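PDB 4AMQ: L544 from Acanthamoeba polyphaga mimivirus, which probably works as a nucleotidyl transferase in the virion, binds manganese, and may take part in transcription-coupled DNA repair. Local coordinates for residues I42-D47 with T80-R85; Y163-T168 with G175-R180; K309-L314 with T350-S355; Q326-N331 with I338-T343. One frame throughout, in Å; residues are numbered along the deposited sequence.

Contact 1 of 4, residues I42-D47 with T80-R85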
loop_
_atom_site.group_PDB
_atom_site.type_symbol
_atom_site.label_atom_id
_atom_site.label_comp_id
_atom_site.label_asym_id
_atom_site.label_seq_id
_atom_site.Cartn_x
_atom_site.Cartn_y
_atom_site.Cartn_z
ATOM N N ILE A 42 -7.278 11.252 -13.294
ATOM C CA ILE A 42 -6.035 11.059 -12.550
ATOM C C ILE A 42 -4.872 10.544 -13.394
ATOM O O ILE A 42 -3.716 10.620 -12.970
ATOM C CB ILE A 42 -6.233 10.115 -11.339
ATOM C CG1 ILE A 42 -6.488 8.680 -11.809
ATOM C CG2 ILE A 42 -7.365 10.611 -10.458
ATOM C CD1 ILE A 42 -6.616 7.674 -10.675
ATOM N N LEU A 43 -5.171 10.012 -14.575
ATOM C CA LEU A 43 -4.119 9.505 -15.457
ATOM C C LEU A 43 -3.367 10.639 -16.151
ATOM O O LEU A 43 -3.941 11.683 -16.457
ATOM C CB LEU A 43 -4.696 8.542 -16.498
ATOM C CG LEU A 43 -5.184 7.177 -16.007
ATOM C CD1 LEU A 43 -5.892 6.430 -17.123
ATOM C CD2 LEU A 43 -4.033 6.353 -15.453
ATOM N N VAL A 44 -2.075 10.433 -16.390
ATOM C CA VAL A 44 -1.278 11.396 -17.142
ATOM C C VAL A 44 -1.709 11.409 -18.609
ATOM O O VAL A 44 -1.858 12.470 -19.214
ATOM C CB VAL A 44 0.225 11.083 -17.043
ATOM C CG1 VAL A 44 1.018 11.975 -17.985
ATOM C CG2 VAL A 44 0.706 11.250 -15.609
ATOM N N VAL A 45 -1.900 10.218 -19.172
ATOM C CA VAL A 45 -2.506 10.065 -20.490
ATOM C C VAL A 45 -3.714 9.139 -20.362
ATOM O O VAL A 45 -3.565 7.955 -20.065
ATOM C CB VAL A 45 -1.506 9.498 -21.522
ATOM C CG1 VAL A 45 -2.180 9.296 -22.868
ATOM C CG2 VAL A 45 -0.316 10.425 -21.665
ATOM N N PRO A 46 -4.922 9.686 -20.562
ATOM C CA PRO A 46 -6.190 8.983 -20.330
ATOM C C PRO A 46 -6.518 7.906 -21.363
ATOM O O PRO A 46 -7.298 7.000 -21.063
ATOM C CB PRO A 46 -7.233 10.106 -20.413
ATOM C CG PRO A 46 -6.456 11.381 -20.271
ATOM C CD PRO A 46 -5.138 11.101 -20.900
ATOM N N ASP A 47 -5.942 8.008 -22.558
ATOM C CA ASP A 47 -6.247 7.071 -23.639
ATOM C C ASP A 47 -6.153 5.619 -23.174
ATOM O O ASP A 47 -5.133 5.198 -22.628
ATOM C CB ASP A 47 -5.321 7.307 -24.835
ATOM C CG ASP A 47 -5.366 8.742 -25.333
ATOM O OD1 ASP A 47 -6.340 9.457 -25.012
ATOM O OD2 ASP A 47 -4.428 9.155 -26.051
ATOM N N THR A 80 10.968 16.537 -20.871
ATOM C CA THR A 80 10.895 17.987 -21.018
ATOM C C THR A 80 9.541 18.599 -20.662
ATOM O O THR A 80 9.430 19.818 -20.529
ATOM C CB THR A 80 11.275 18.423 -22.450
ATOM O OG1 THR A 80 10.319 17.901 -23.381
ATOM C CG2 THR A 80 12.661 17.910 -22.814
ATOM N N ASN A 81 8.517 17.767 -20.508
ATOM C CA ASN A 81 7.173 18.284 -20.261
ATOM C C ASN A 81 6.350 17.493 -19.244
ATOM O O ASN A 81 5.192 17.825 -18.993
ATOM C CB ASN A 81 6.398 18.383 -21.578
ATOM C CG ASN A 81 6.267 17.044 -22.272
ATOM O OD1 ASN A 81 6.657 16.012 -21.727
ATOM N ND2 ASN A 81 5.711 17.053 -23.480
ATOM N N ILE A 82 6.937 16.450 -18.665
ATOM C CA ILE A 82 6.202 15.610 -17.721
ATOM C C ILE A 82 5.933 16.351 -16.412
ATOM O O ILE A 82 4.905 16.142 -15.771
ATOM C CB ILE A 82 6.935 14.282 -17.429
ATOM C CG1 ILE A 82 6.043 13.344 -16.612
ATOM C CG2 ILE A 82 8.238 14.539 -16.697
ATOM C CD1 ILE A 82 4.743 12.972 -17.294
ATOM N N TYR A 83 6.859 17.221 -16.024
ATOM C CA TYR A 83 6.713 17.983 -14.792
ATOM C C TYR A 83 5.485 18.879 -14.849
ATOM O O TYR A 83 4.658 18.870 -13.938
ATOM C CB TYR A 83 7.968 18.815 -14.518
ATOM C CG TYR A 83 7.801 19.815 -13.398
ATOM C CD1 TYR A 83 7.595 19.395 -12.091
ATOM C CD2 TYR A 83 7.850 21.179 -13.648
ATOM C CE1 TYR A 83 7.440 20.305 -11.063
ATOM C CE2 TYR A 83 7.698 22.099 -12.624
ATOM C CZ TYR A 83 7.493 21.656 -11.334
ATOM O OH TYR A 83 7.340 22.565 -10.312
ATOM N N GLN A 84 5.365 19.643 -15.930
ATOM C CA GLN A 84 4.263 20.584 -16.080
ATOM C C GLN A 84 2.906 19.879 -16.129
ATOM O O GLN A 84 1.898 20.433 -15.685
ATOM C CB GLN A 84 4.462 21.463 -17.318
ATOM C CG GLN A 84 3.353 22.483 -17.544
ATOM C CD GLN A 84 3.191 23.441 -16.379
ATOM O OE1 GLN A 84 4.172 23.849 -15.752
ATOM N NE2 GLN A 84 1.947 23.802 -16.080
ATOM N N ARG A 85 2.882 18.661 -16.659
ATOM C CA ARG A 85 1.653 17.869 -16.687
ATOM C C ARG A 85 1.261 17.383 -15.289
ATOM O O ARG A 85 0.080 17.226 -14.988
ATOM C CB ARG A 85 1.788 16.683 -17.647
ATOM C CG ARG A 85 0.643 15.677 -17.583
ATOM C CD ARG A 85 -0.718 16.316 -17.865
ATOM N NE ARG A 85 -1.790 15.323 -17.859
ATOM C CZ ARG A 85 -3.084 15.613 -17.760
ATOM N NH1 ARG A 85 -3.475 16.875 -17.652
ATOM N NH2 ARG A 85 -3.986 14.640 -17.762
#

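Contact 2 of 4, residues Y163-T168 with G175-R180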
loop_
_atom_site.group_PDB
_atom_site.type_symbol
_atom_site.label_atom_id
_atom_site.label_comp_id
_atom_site.label_asym_id
_atom_site.label_seq_id
_atom_site.Cartn_x
_atom_site.Cartn_y
_atom_site.Cartn_z
ATOM N N TYR A 163 15.187 6.204 1.220
ATOM C CA TYR A 163 15.885 5.900 -0.025
ATOM C C TYR A 163 15.079 6.374 -1.229
ATOM O O TYR A 163 15.607 7.053 -2.106
ATOM C CB TYR A 163 16.186 4.402 -0.136
ATOM C CG TYR A 163 16.812 4.006 -1.455
ATOM C CD1 TYR A 163 17.854 4.744 -1.998
ATOM C CD2 TYR A 163 16.366 2.890 -2.151
ATOM C CE1 TYR A 163 18.429 4.389 -3.200
ATOM C CE2 TYR A 163 16.939 2.523 -3.355
ATOM C CZ TYR A 163 17.969 3.278 -3.874
ATOM O OH TYR A 163 18.544 2.921 -5.074
ATOM N N LYS A 164 13.797 6.020 -1.265
ATOM C CA LYS A 164 12.910 6.465 -2.337
ATOM C C LYS A 164 12.316 7.832 -2.014
ATOM O O LYS A 164 11.694 8.013 -0.968
ATOM C CB LYS A 164 11.785 5.454 -2.562
ATOM C CG LYS A 164 12.268 4.044 -2.823
ATOM C CD LYS A 164 13.113 3.961 -4.085
ATOM C CE LYS A 164 12.269 4.141 -5.337
ATOM N NZ LYS A 164 13.086 3.983 -6.574
ATOM N N LEU A 165 12.506 8.791 -2.916
ATOM C CA LEU A 165 12.013 10.143 -2.699
ATOM C C LEU A 165 10.503 10.248 -2.903
ATOM O O LEU A 165 10.002 10.120 -4.022
ATOM C CB LEU A 165 12.739 11.134 -3.608
ATOM C CG LEU A 165 14.237 11.322 -3.352
ATOM C CD1 LEU A 165 14.827 12.317 -4.334
ATOM C CD2 LEU A 165 14.480 11.775 -1.919
ATOM N N ARG A 166 9.781 10.479 -1.810
ATOM C CA ARG A 166 8.346 10.709 -1.885
ATOM C C ARG A 166 8.077 12.208 -1.845
ATOM O O ARG A 166 8.263 12.852 -0.814
ATOM C CB ARG A 166 7.620 10.002 -0.734
ATOM C CG ARG A 166 7.976 8.527 -0.587
ATOM C CD ARG A 166 6.998 7.785 0.325
ATOM N NE ARG A 166 7.009 8.287 1.697
ATOM C CZ ARG A 166 6.351 7.720 2.705
ATOM N NH1 ARG A 166 5.630 6.629 2.498
ATOM N NH2 ARG A 166 6.415 8.243 3.923
ATOM N N TRP A 167 7.653 12.763 -2.974
ATOM C CA TRP A 167 7.359 14.189 -3.063
ATOM C C TRP A 167 5.906 14.466 -2.677
ATOM O O TRP A 167 4.994 13.776 -3.135
ATOM C CB TRP A 167 7.629 14.701 -4.483
ATOM C CG TRP A 167 9.065 14.563 -4.918
ATOM C CD1 TRP A 167 9.742 13.400 -5.150
ATOM C CD2 TRP A 167 9.991 15.624 -5.181
ATOM N NE1 TRP A 167 11.033 13.672 -5.531
ATOM C CE2 TRP A 167 11.211 15.030 -5.558
ATOM C CE3 TRP A 167 9.908 17.020 -5.126
ATOM C CZ2 TRP A 167 12.340 15.781 -5.881
ATOM C CZ3 TRP A 167 11.030 17.765 -5.449
ATOM C CH2 TRP A 167 12.229 17.144 -5.820
ATOM N N THR A 168 5.690 15.466 -1.827
ATOM C CA THR A 168 4.338 15.938 -1.553
ATOM C C THR A 168 3.909 16.856 -2.690
ATOM O O THR A 168 4.745 17.293 -3.486
ATOM C CB THR A 168 4.248 16.716 -0.225
ATOM O OG1 THR A 168 5.127 17.845 -0.273
ATOM C CG2 THR A 168 4.632 15.827 0.951
ATOM N N GLY A 175 8.754 22.661 -6.730
ATOM C CA GLY A 175 9.785 22.179 -7.631
ATOM C C GLY A 175 11.080 21.816 -6.934
ATOM O O GLY A 175 12.082 21.531 -7.590
ATOM N N LYS A 176 11.071 21.830 -5.603
ATOM C CA LYS A 176 12.255 21.449 -4.836
ATOM C C LYS A 176 11.899 20.696 -3.554
ATOM O O LYS A 176 10.784 20.808 -3.043
ATOM C CB LYS A 176 13.113 22.678 -4.515
ATOM C CG LYS A 176 12.523 23.600 -3.460
ATOM C CD LYS A 176 13.449 24.774 -3.165
ATOM C CE LYS A 176 13.586 25.695 -4.370
ATOM N NZ LYS A 176 14.399 26.905 -4.055
ATOM N N LYS A 177 12.858 19.929 -3.042
ATOM C CA LYS A 177 12.652 19.115 -1.849
ATOM C C LYS A 177 13.897 19.148 -0.964
ATOM O O LYS A 177 15.019 19.086 -1.463
ATOM C CB LYS A 177 12.328 17.672 -2.253
ATOM C CG LYS A 177 12.094 16.703 -1.098
ATOM C CD LYS A 177 11.823 15.295 -1.623
ATOM C CE LYS A 177 11.605 14.293 -0.497
ATOM N NZ LYS A 177 10.371 14.576 0.291
ATOM N N ILE A 178 13.697 19.261 0.345
ATOM C CA ILE A 178 14.810 19.210 1.288
ATOM C C ILE A 178 14.916 17.814 1.891
ATOM O O ILE A 178 13.949 17.295 2.447
ATOM C CB ILE A 178 14.650 20.224 2.440
ATOM C CG1 ILE A 178 14.210 21.592 1.914
ATOM C CG2 ILE A 178 15.951 20.342 3.225
ATOM C CD1 ILE A 178 15.330 22.417 1.325
ATOM N N LEU A 179 16.093 17.211 1.781
ATOM C CA LEU A 179 16.331 15.883 2.335
ATOM C C LEU A 179 16.913 15.971 3.740
ATOM O O LEU A 179 17.270 17.051 4.211
ATOM C CB LEU A 179 17.281 15.084 1.437
ATOM C CG LEU A 179 16.768 14.539 0.100
ATOM C CD1 LEU A 179 15.332 14.966 -0.181
ATOM C CD2 LEU A 179 17.691 14.954 -1.037
ATOM N N ARG A 180 17.002 14.824 4.409
ATOM C CA ARG A 180 17.625 14.746 5.723
ATOM C C ARG A 180 18.991 15.424 5.699
ATOM O O ARG A 180 19.710 15.358 4.697
ATOM C CB ARG A 180 17.786 13.285 6.156
ATOM C CG ARG A 180 16.480 12.554 6.453
ATOM C CD ARG A 180 15.925 12.922 7.824
ATOM N NE ARG A 180 14.694 12.197 8.134
ATOM C CZ ARG A 180 14.661 11.027 8.764
ATOM N NH1 ARG A 180 15.790 10.448 9.144
ATOM N NH2 ARG A 180 13.503 10.429 9.011
#

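Contact 3 of 4, residues K309-L314 with T350-S355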
loop_
_atom_site.group_PDB
_atom_site.type_symbol
_atom_site.label_atom_id
_atom_site.label_comp_id
_atom_site.label_asym_id
_atom_site.label_seq_id
_atom_site.Cartn_x
_atom_site.Cartn_y
_atom_site.Cartn_z
ATOM N N LYS A 309 -18.816 -1.236 11.161
ATOM C CA LYS A 309 -19.873 -2.021 10.532
ATOM C C LYS A 309 -19.371 -3.368 10.006
ATOM O O LYS A 309 -19.984 -4.404 10.251
ATOM C CB LYS A 309 -20.524 -1.235 9.390
ATOM C CG LYS A 309 -21.481 -2.067 8.543
ATOM C CD LYS A 309 -22.128 -1.242 7.441
ATOM C CE LYS A 309 -23.186 -2.045 6.683
ATOM N NZ LYS A 309 -22.608 -3.161 5.876
ATOM N N ASP A 310 -18.254 -3.348 9.286
ATOM C CA ASP A 310 -17.767 -4.541 8.590
ATOM C C ASP A 310 -17.052 -5.544 9.492
ATOM O O ASP A 310 -17.031 -6.740 9.204
ATOM C CB ASP A 310 -16.859 -4.147 7.425
ATOM C CG ASP A 310 -17.599 -3.384 6.348
ATOM O OD1 ASP A 310 -18.839 -3.496 6.294
ATOM O OD2 ASP A 310 -16.939 -2.681 5.556
ATOM N N ILE A 311 -16.467 -5.053 10.577
ATOM C CA ILE A 311 -15.706 -5.892 11.493
ATOM C C ILE A 311 -16.583 -6.984 12.112
ATOM O O ILE A 311 -16.088 -8.042 12.515
ATOM C CB ILE A 311 -15.077 -5.036 12.610
ATOM C CG1 ILE A 311 -13.907 -5.766 13.256
ATOM C CG2 ILE A 311 -16.108 -4.665 13.651
ATOM C CD1 ILE A 311 -12.779 -5.987 12.309
ATOM N N ARG A 312 -17.887 -6.725 12.163
ATOM C CA ARG A 312 -18.831 -7.653 12.777
ATOM C C ARG A 312 -19.076 -8.872 11.893
ATOM O O ARG A 312 -19.613 -9.883 12.350
ATOM C CB ARG A 312 -20.158 -6.949 13.076
ATOM C CG ARG A 312 -20.036 -5.756 14.011
ATOM C CD ARG A 312 -21.273 -4.880 13.955
ATOM N NE ARG A 312 -21.176 -3.760 14.883
ATOM C CZ ARG A 312 -21.475 -3.838 16.175
ATOM N NH1 ARG A 312 -21.891 -4.986 16.693
ATOM N NH2 ARG A 312 -21.355 -2.769 16.950
ATOM N N LYS A 313 -18.683 -8.770 10.628
ATOM C CA LYS A 313 -18.830 -9.877 9.691
ATOM C C LYS A 313 -17.704 -10.892 9.865
ATOM O O LYS A 313 -17.806 -12.029 9.405
ATOM C CB LYS A 313 -18.854 -9.370 8.248
ATOM C CG LYS A 313 -19.905 -8.306 7.966
ATOM C CD LYS A 313 -20.159 -8.188 6.471
ATOM C CE LYS A 313 -21.182 -7.111 6.152
ATOM N NZ LYS A 313 -20.592 -5.745 6.201
ATOM N N LEU A 314 -16.635 -10.473 10.532
ATOM C CA LEU A 314 -15.480 -11.336 10.754
ATOM C C LEU A 314 -15.707 -12.283 11.927
ATOM O O LEU A 314 -16.686 -12.150 12.665
ATOM C CB LEU A 314 -14.227 -10.498 11.006
ATOM C CG LEU A 314 -13.801 -9.518 9.913
ATOM C CD1 LEU A 314 -12.463 -8.895 10.275
ATOM C CD2 LEU A 314 -13.719 -10.217 8.564
ATOM N N THR A 350 -3.560 -5.880 14.427
ATOM C CA THR A 350 -2.923 -7.061 14.994
ATOM C C THR A 350 -3.933 -8.181 15.200
ATOM O O THR A 350 -3.675 -9.341 14.873
ATOM C CB THR A 350 -2.275 -6.734 16.348
ATOM O OG1 THR A 350 -1.298 -5.700 16.174
ATOM C CG2 THR A 350 -1.606 -7.972 16.936
ATOM N N ASN A 351 -5.087 -7.822 15.746
ATOM C CA ASN A 351 -6.125 -8.798 16.029
ATOM C C ASN A 351 -6.632 -9.475 14.760
ATOM O O ASN A 351 -6.825 -10.690 14.730
ATOM C CB ASN A 351 -7.276 -8.144 16.795
ATOM C CG ASN A 351 -8.188 -9.158 17.451
ATOM O OD1 ASN A 351 -9.391 -9.176 17.206
ATOM N ND2 ASN A 351 -7.614 -10.019 18.283
ATOM N N ILE A 352 -6.841 -8.686 13.710
ATOM C CA ILE A 352 -7.335 -9.226 12.448
ATOM C C ILE A 352 -6.320 -10.185 11.836
ATOM O O ILE A 352 -6.679 -11.247 11.341
ATOM C CB ILE A 352 -7.672 -8.116 11.439
ATOM C CG1 ILE A 352 -8.843 -7.274 11.955
ATOM C CG2 ILE A 352 -8.018 -8.715 10.080
ATOM C CD1 ILE A 352 -9.150 -6.069 11.113
ATOM N N ASN A 353 -5.050 -9.804 11.879
ATOM C CA ASN A 353 -3.984 -10.674 11.414
ATOM C C ASN A 353 -3.975 -11.996 12.158
ATOM O O ASN A 353 -3.942 -13.066 11.550
ATOM C CB ASN A 353 -2.628 -9.991 11.566
ATOM C CG ASN A 353 -2.276 -9.141 10.370
ATOM O OD1 ASN A 353 -1.880 -9.661 9.327
ATOM N ND2 ASN A 353 -2.419 -7.828 10.510
ATOM N N LYS A 354 -3.994 -11.915 13.482
ATOM C CA LYS A 354 -3.994 -13.106 14.315
ATOM C C LYS A 354 -5.136 -14.029 13.913
ATOM O O LYS A 354 -4.937 -15.229 13.721
ATOM C CB LYS A 354 -4.121 -12.722 15.791
ATOM C CG LYS A 354 -4.113 -13.905 16.746
ATOM C CD LYS A 354 -4.211 -13.441 18.189
ATOM C CE LYS A 354 -3.086 -12.476 18.523
ATOM N NZ LYS A 354 -1.751 -13.065 18.222
ATOM N N SER A 355 -6.330 -13.461 13.776
ATOM C CA SER A 355 -7.518 -14.248 13.465
ATOM C C SER A 355 -7.447 -14.930 12.097
ATOM O O SER A 355 -7.695 -16.128 11.985
ATOM C CB SER A 355 -8.776 -13.383 13.557
ATOM O OG SER A 355 -9.940 -14.149 13.297
#

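Contact 4 of 4, residues Q326-N331 with I338-T343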
loop_
_atom_site.group_PDB
_atom_site.type_symbol
_atom_site.label_atom_id
_atom_site.label_comp_id
_atom_site.label_asym_id
_atom_site.label_seq_id
_atom_site.Cartn_x
_atom_site.Cartn_y
_atom_site.Cartn_z
ATOM N N GLN A 326 -15.585 3.081 20.086
ATOM C CA GLN A 326 -16.822 3.828 20.264
ATOM C C GLN A 326 -16.696 4.840 21.402
ATOM O O GLN A 326 -17.153 5.971 21.276
ATOM C CB GLN A 326 -17.994 2.878 20.511
ATOM C CG GLN A 326 -19.349 3.564 20.556
ATOM C CD GLN A 326 -19.692 4.280 19.259
ATOM O OE1 GLN A 326 -19.706 3.675 18.186
ATOM N NE2 GLN A 326 -19.964 5.577 19.354
ATOM N N GLU A 327 -16.066 4.441 22.504
ATOM C CA GLU A 327 -15.876 5.348 23.635
ATOM C C GLU A 327 -14.960 6.520 23.296
ATOM O O GLU A 327 -15.083 7.593 23.884
ATOM C CB GLU A 327 -15.353 4.596 24.860
ATOM C CG GLU A 327 -16.286 3.494 25.350
ATOM C CD GLU A 327 -17.642 4.021 25.773
ATOM O OE1 GLU A 327 -17.709 5.152 26.300
ATOM O OE2 GLU A 327 -18.642 3.304 25.569
ATOM N N VAL A 328 -14.040 6.320 22.356
ATOM C CA VAL A 328 -13.243 7.434 21.855
ATOM C C VAL A 328 -14.155 8.413 21.127
ATOM O O VAL A 328 -14.131 9.618 21.391
ATOM C CB VAL A 328 -12.135 6.974 20.886
ATOM C CG1 VAL A 328 -11.605 8.157 20.079
ATOM C CG2 VAL A 328 -11.004 6.288 21.645
ATOM N N SER A 329 -14.960 7.880 20.213
ATOM C CA SER A 329 -15.880 8.682 19.411
ATOM C C SER A 329 -16.857 9.466 20.278
ATOM O O SER A 329 -17.624 10.282 19.771
ATOM C CB SER A 329 -16.665 7.787 18.447
ATOM O OG SER A 329 -15.816 6.827 17.842
ATOM N N ASN A 330 -16.829 9.214 21.583
ATOM C CA ASN A 330 -17.772 9.844 22.497
ATOM C C ASN A 330 -17.141 10.889 23.414
ATOM O O ASN A 330 -17.731 11.942 23.656
ATOM C CB ASN A 330 -18.504 8.780 23.324
ATOM C CG ASN A 330 -19.429 7.916 22.482
ATOM O OD1 ASN A 330 -19.402 7.968 21.252
ATOM N ND2 ASN A 330 -20.252 7.110 23.145
ATOM N N ASN A 331 -15.943 10.603 23.921
ATOM C CA ASN A 331 -15.299 11.490 24.888
ATOM C C ASN A 331 -13.989 12.143 24.439
ATOM O O ASN A 331 -13.273 12.738 25.247
ATOM C CB ASN A 331 -15.112 10.781 26.229
ATOM C CG ASN A 331 -16.421 10.581 26.960
ATOM O OD1 ASN A 331 -17.467 10.393 26.336
ATOM N ND2 ASN A 331 -16.377 10.634 28.288
ATOM N N ILE A 338 -8.722 11.555 16.286
ATOM C CA ILE A 338 -8.032 10.937 15.150
ATOM C C ILE A 338 -6.841 10.099 15.619
ATOM O O ILE A 338 -6.622 8.977 15.148
ATOM C CB ILE A 338 -7.528 12.001 14.148
ATOM C CG1 ILE A 338 -8.691 12.867 13.647
ATOM C CG2 ILE A 338 -6.805 11.346 12.981
ATOM C CD1 ILE A 338 -8.295 13.888 12.582
ATOM N N ILE A 339 -6.079 10.662 16.550
ATOM C CA ILE A 339 -4.920 10.001 17.138
ATOM C C ILE A 339 -5.295 8.757 17.950
ATOM O O ILE A 339 -4.695 7.695 17.780
ATOM C CB ILE A 339 -4.150 10.986 18.037
ATOM C CG1 ILE A 339 -3.569 12.119 17.186
ATOM C CG2 ILE A 339 -3.060 10.266 18.824
ATOM C CD1 ILE A 339 -3.107 13.321 17.995
ATOM N N ALA A 340 -6.280 8.894 18.835
ATOM C CA ALA A 340 -6.736 7.771 19.651
ATOM C C ALA A 340 -7.228 6.628 18.768
ATOM O O ALA A 340 -6.940 5.461 19.030
ATOM C CB ALA A 340 -7.826 8.210 20.606
ATOM N N TRP A 341 -7.976 6.974 17.723
ATOM C CA TRP A 341 -8.420 5.996 16.737
ATOM C C TRP A 341 -7.238 5.294 16.080
ATOM O O TRP A 341 -7.238 4.078 15.922
ATOM C CB TRP A 341 -9.263 6.670 15.659
ATOM C CG TRP A 341 -10.683 6.864 16.032
ATOM C CD1 TRP A 341 -11.380 6.203 17.006
ATOM C CD2 TRP A 341 -11.616 7.790 15.446
ATOM N NE1 TRP A 341 -12.677 6.654 17.053
ATOM C CE2 TRP A 341 -12.836 7.629 16.104
ATOM C CE3 TRP A 341 -11.501 8.734 14.416
ATOM C CZ2 TRP A 341 -13.965 8.381 15.770
ATOM C CZ3 TRP A 341 -12.622 9.478 14.094
ATOM C CH2 TRP A 341 -13.835 9.297 14.765
ATOM N N ASN A 342 -6.239 6.070 15.678
ATOM C CA ASN A 342 -5.077 5.508 15.004
ATOM C C ASN A 342 -4.426 4.457 15.897
ATOM O O ASN A 342 -4.090 3.365 15.449
ATOM C CB ASN A 342 -4.080 6.613 14.644
ATOM C CG ASN A 342 -3.006 6.142 13.673
ATOM O OD1 ASN A 342 -3.284 5.413 12.721
ATOM N ND2 ASN A 342 -1.768 6.561 13.914
ATOM N N THR A 343 -4.276 4.795 17.173
ATOM C CA THR A 343 -3.720 3.881 18.163
ATOM C C THR A 343 -4.540 2.596 18.282
ATOM O O THR A 343 -3.988 1.495 18.292
ATOM C CB THR A 343 -3.626 4.559 19.544
ATOM O OG1 THR A 343 -2.635 5.592 19.498
ATOM C CG2 THR A 343 -3.250 3.549 20.620
#

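Contact 1 of 4, residues I42-D47 with T80-R85
V44 faces R85 with their CA atoms 7.1 Å apart, where the chain has just left helix 28-42 and runs past the first turn of helix 82-93. The contact belongs to the nucleotidyltransferase domain, and the 42-47 loop leads on into strand 51-54 at one border of its mixed sheet. R85 supplies the polar half. Its first torsion sets CG anti to the backbone N (chi1 171°), and a bend at chi2 then turns the otherwise extended chain so that the guanidinium comes up to two successive carbonyls. NE gives its hydrogen to V44 O at 3.2 Å, arriving in the carbonyl plane on a lone pair, although the oxygen itself lies somewhat off the guanidinium plane. NH2 adds two weak bonds, to the same V44 O and to L43 O, so one guanidinium bridges two successive loop carbonyls. Nearer the R85 backbone the contact is apolar: the V44 and R85 side chains run alongside in opposite senses, and I82 comes in roughly perpendicular to V44. V44 also packs on I86 and L89 of helix 82-93 and on V216 of the sheet, which leaves it buried. One methyl does the touching toward 80-85, V44 CG1, which lies 3.7 Å from R85 CG and 3.9 Å from I82 CD1.

Contact 2 of 4, residues Y163-T168 with G175-R180
L165, on strand 164-167, an outermost strand of the nucleotidyltransferase sheet, meets L179 and K177 of 175-180, where strand 176-178 pairs with 184-186 in a separate small antiparallel sheet. Helix 169-174 joins the two segments, whose strand axes run at 119° to each other and come no nearer than 9.0 Å, so the strands do not pair with each other and side chains have to span the gap. L165 points toward the other segment and sets CD2 3.7 Å from L179 CD1, the two leucines crossing at about a right angle; the same methyl also borders K177 CE. The R166 side chain starts off away from 175-180, and its guanidinium makes a cation-pi contact with Y103. Its backbone serves this contact instead: K177 NZ bonds to R166 O at 2.9 Å, approaching from well above the carbonyl plane. NZ also forms a salt bridge with E171 of the intervening helix, so the ammonium has two partners. W167 then forms the floor under that lysine. K177 stretches over the indole with its first three torsions all near 180° and bends only at chi4 (65°), which drops NZ to the carbonyl. F187 meets the indole edge-to-face, and NE1 is hydrogen-bonded to C106 O on the adjoining strand 99-108. Two lysine carbons lie over the ring face: K177 CD rides 3.9 Å above the indole plane, and K177 CB makes a CH-pi contact 3.7 Å from the centroid of the W167 six-membered ring.

Contact 3 of 4, residues K309-L314 with T350-S355
L314 and I352 bring the backbones closest, with CA atoms 8.6 Å apart, where the last turn of helix 297-311 gives way to a type I beta turn, I311 to L314, beside the long helix 334-368. L314 N closes the turn on I311 O at 3.2 Å. Side chains bridge the gap sparingly. I352 CD1 reaches I311 CD1 at 3.8 Å, methyl against methyl, and the two isoleucines cross obliquely. I311 gets there by holding CG1 anti to its own N (chi1 -159°) and bending at chi2. L314 comes in beside it, CD1 lying 4.3 Å from I352 CG1. These three buried residues are part of the core of the helical domain, filled in further by L280 and L279 of helix 274-292 and by I322. Flanking them, N351 OD1 accepts from D318 N and S355 OG bonds to N315 O, tying helix 334-368 to the loop beyond L314. Away from I352, D310 OD1 pairs with K313 NZ at 2.9 Å, and D310 OD2 forms a salt bridge with R282.

Contact 4 of 4, residues Q326-N331 with I338-T343
W341 reaches across to V328 and S329 in a helical hairpin: helices 319-331 and 334-368 lie almost exactly antiparallel, their short segments at 172° with axes 9.7 Å apart. From CB, the tryptophan sends CG anti to its carbonyl carbon (chi1 -83°), which swings the indole over toward the partner helix. CD1 is the first ring atom to touch, 3.6 Å from V328 CG1. Next along the rim, NE1 stays against the same methyl at 3.5 Å and also makes a weak hydrogen bond to I325 O, one helical turn before S329. CE2 then passes the serine hydroxyl, and at CZ2 the ring meets S329 OG at 3.2 Å, with S329 CB following close behind. The serine therefore borders the indole at its edge and near its plane, while the valine methyl comes in obliquely. S329 OG has its own hydrogen bond to I325 O, so one carbonyl takes both the hydroxyl and, weakly, the indole N-H, which probably helps set the ring's rotation. Beside the indole, V328 fits against A340 where the helices come closest: CG1 lies 3.8 Å from A340 CB, and CG2 is almost as near. Beyond the hairpin, the buried indole packs on L297, A300 and I304 of helix 297-311 and on Y286 of helix 274-292, wedged among four helices of the helical domain.

The four contacts fall into two pairs, one in each family region. Contacts 1 and 2 stay in the nucleotidyltransferase part, centres 20 Å apart, and touch where Y83 OH lies 3.6 Å from G175 CA. Neither reaches the metal centre, where D66, D68 and D213 bind manganese: the side chain of L43 is about 13 Å from a manganese ion and that of R166 about 12 Å. Contacts 3 and 4 share helix 334-368, with centres 18 Å apart, and contact 4 is nested inside the loop that contact 3 closes. Between the pairs, contacts 2 and 4 have nearest atoms about 13 Å apart.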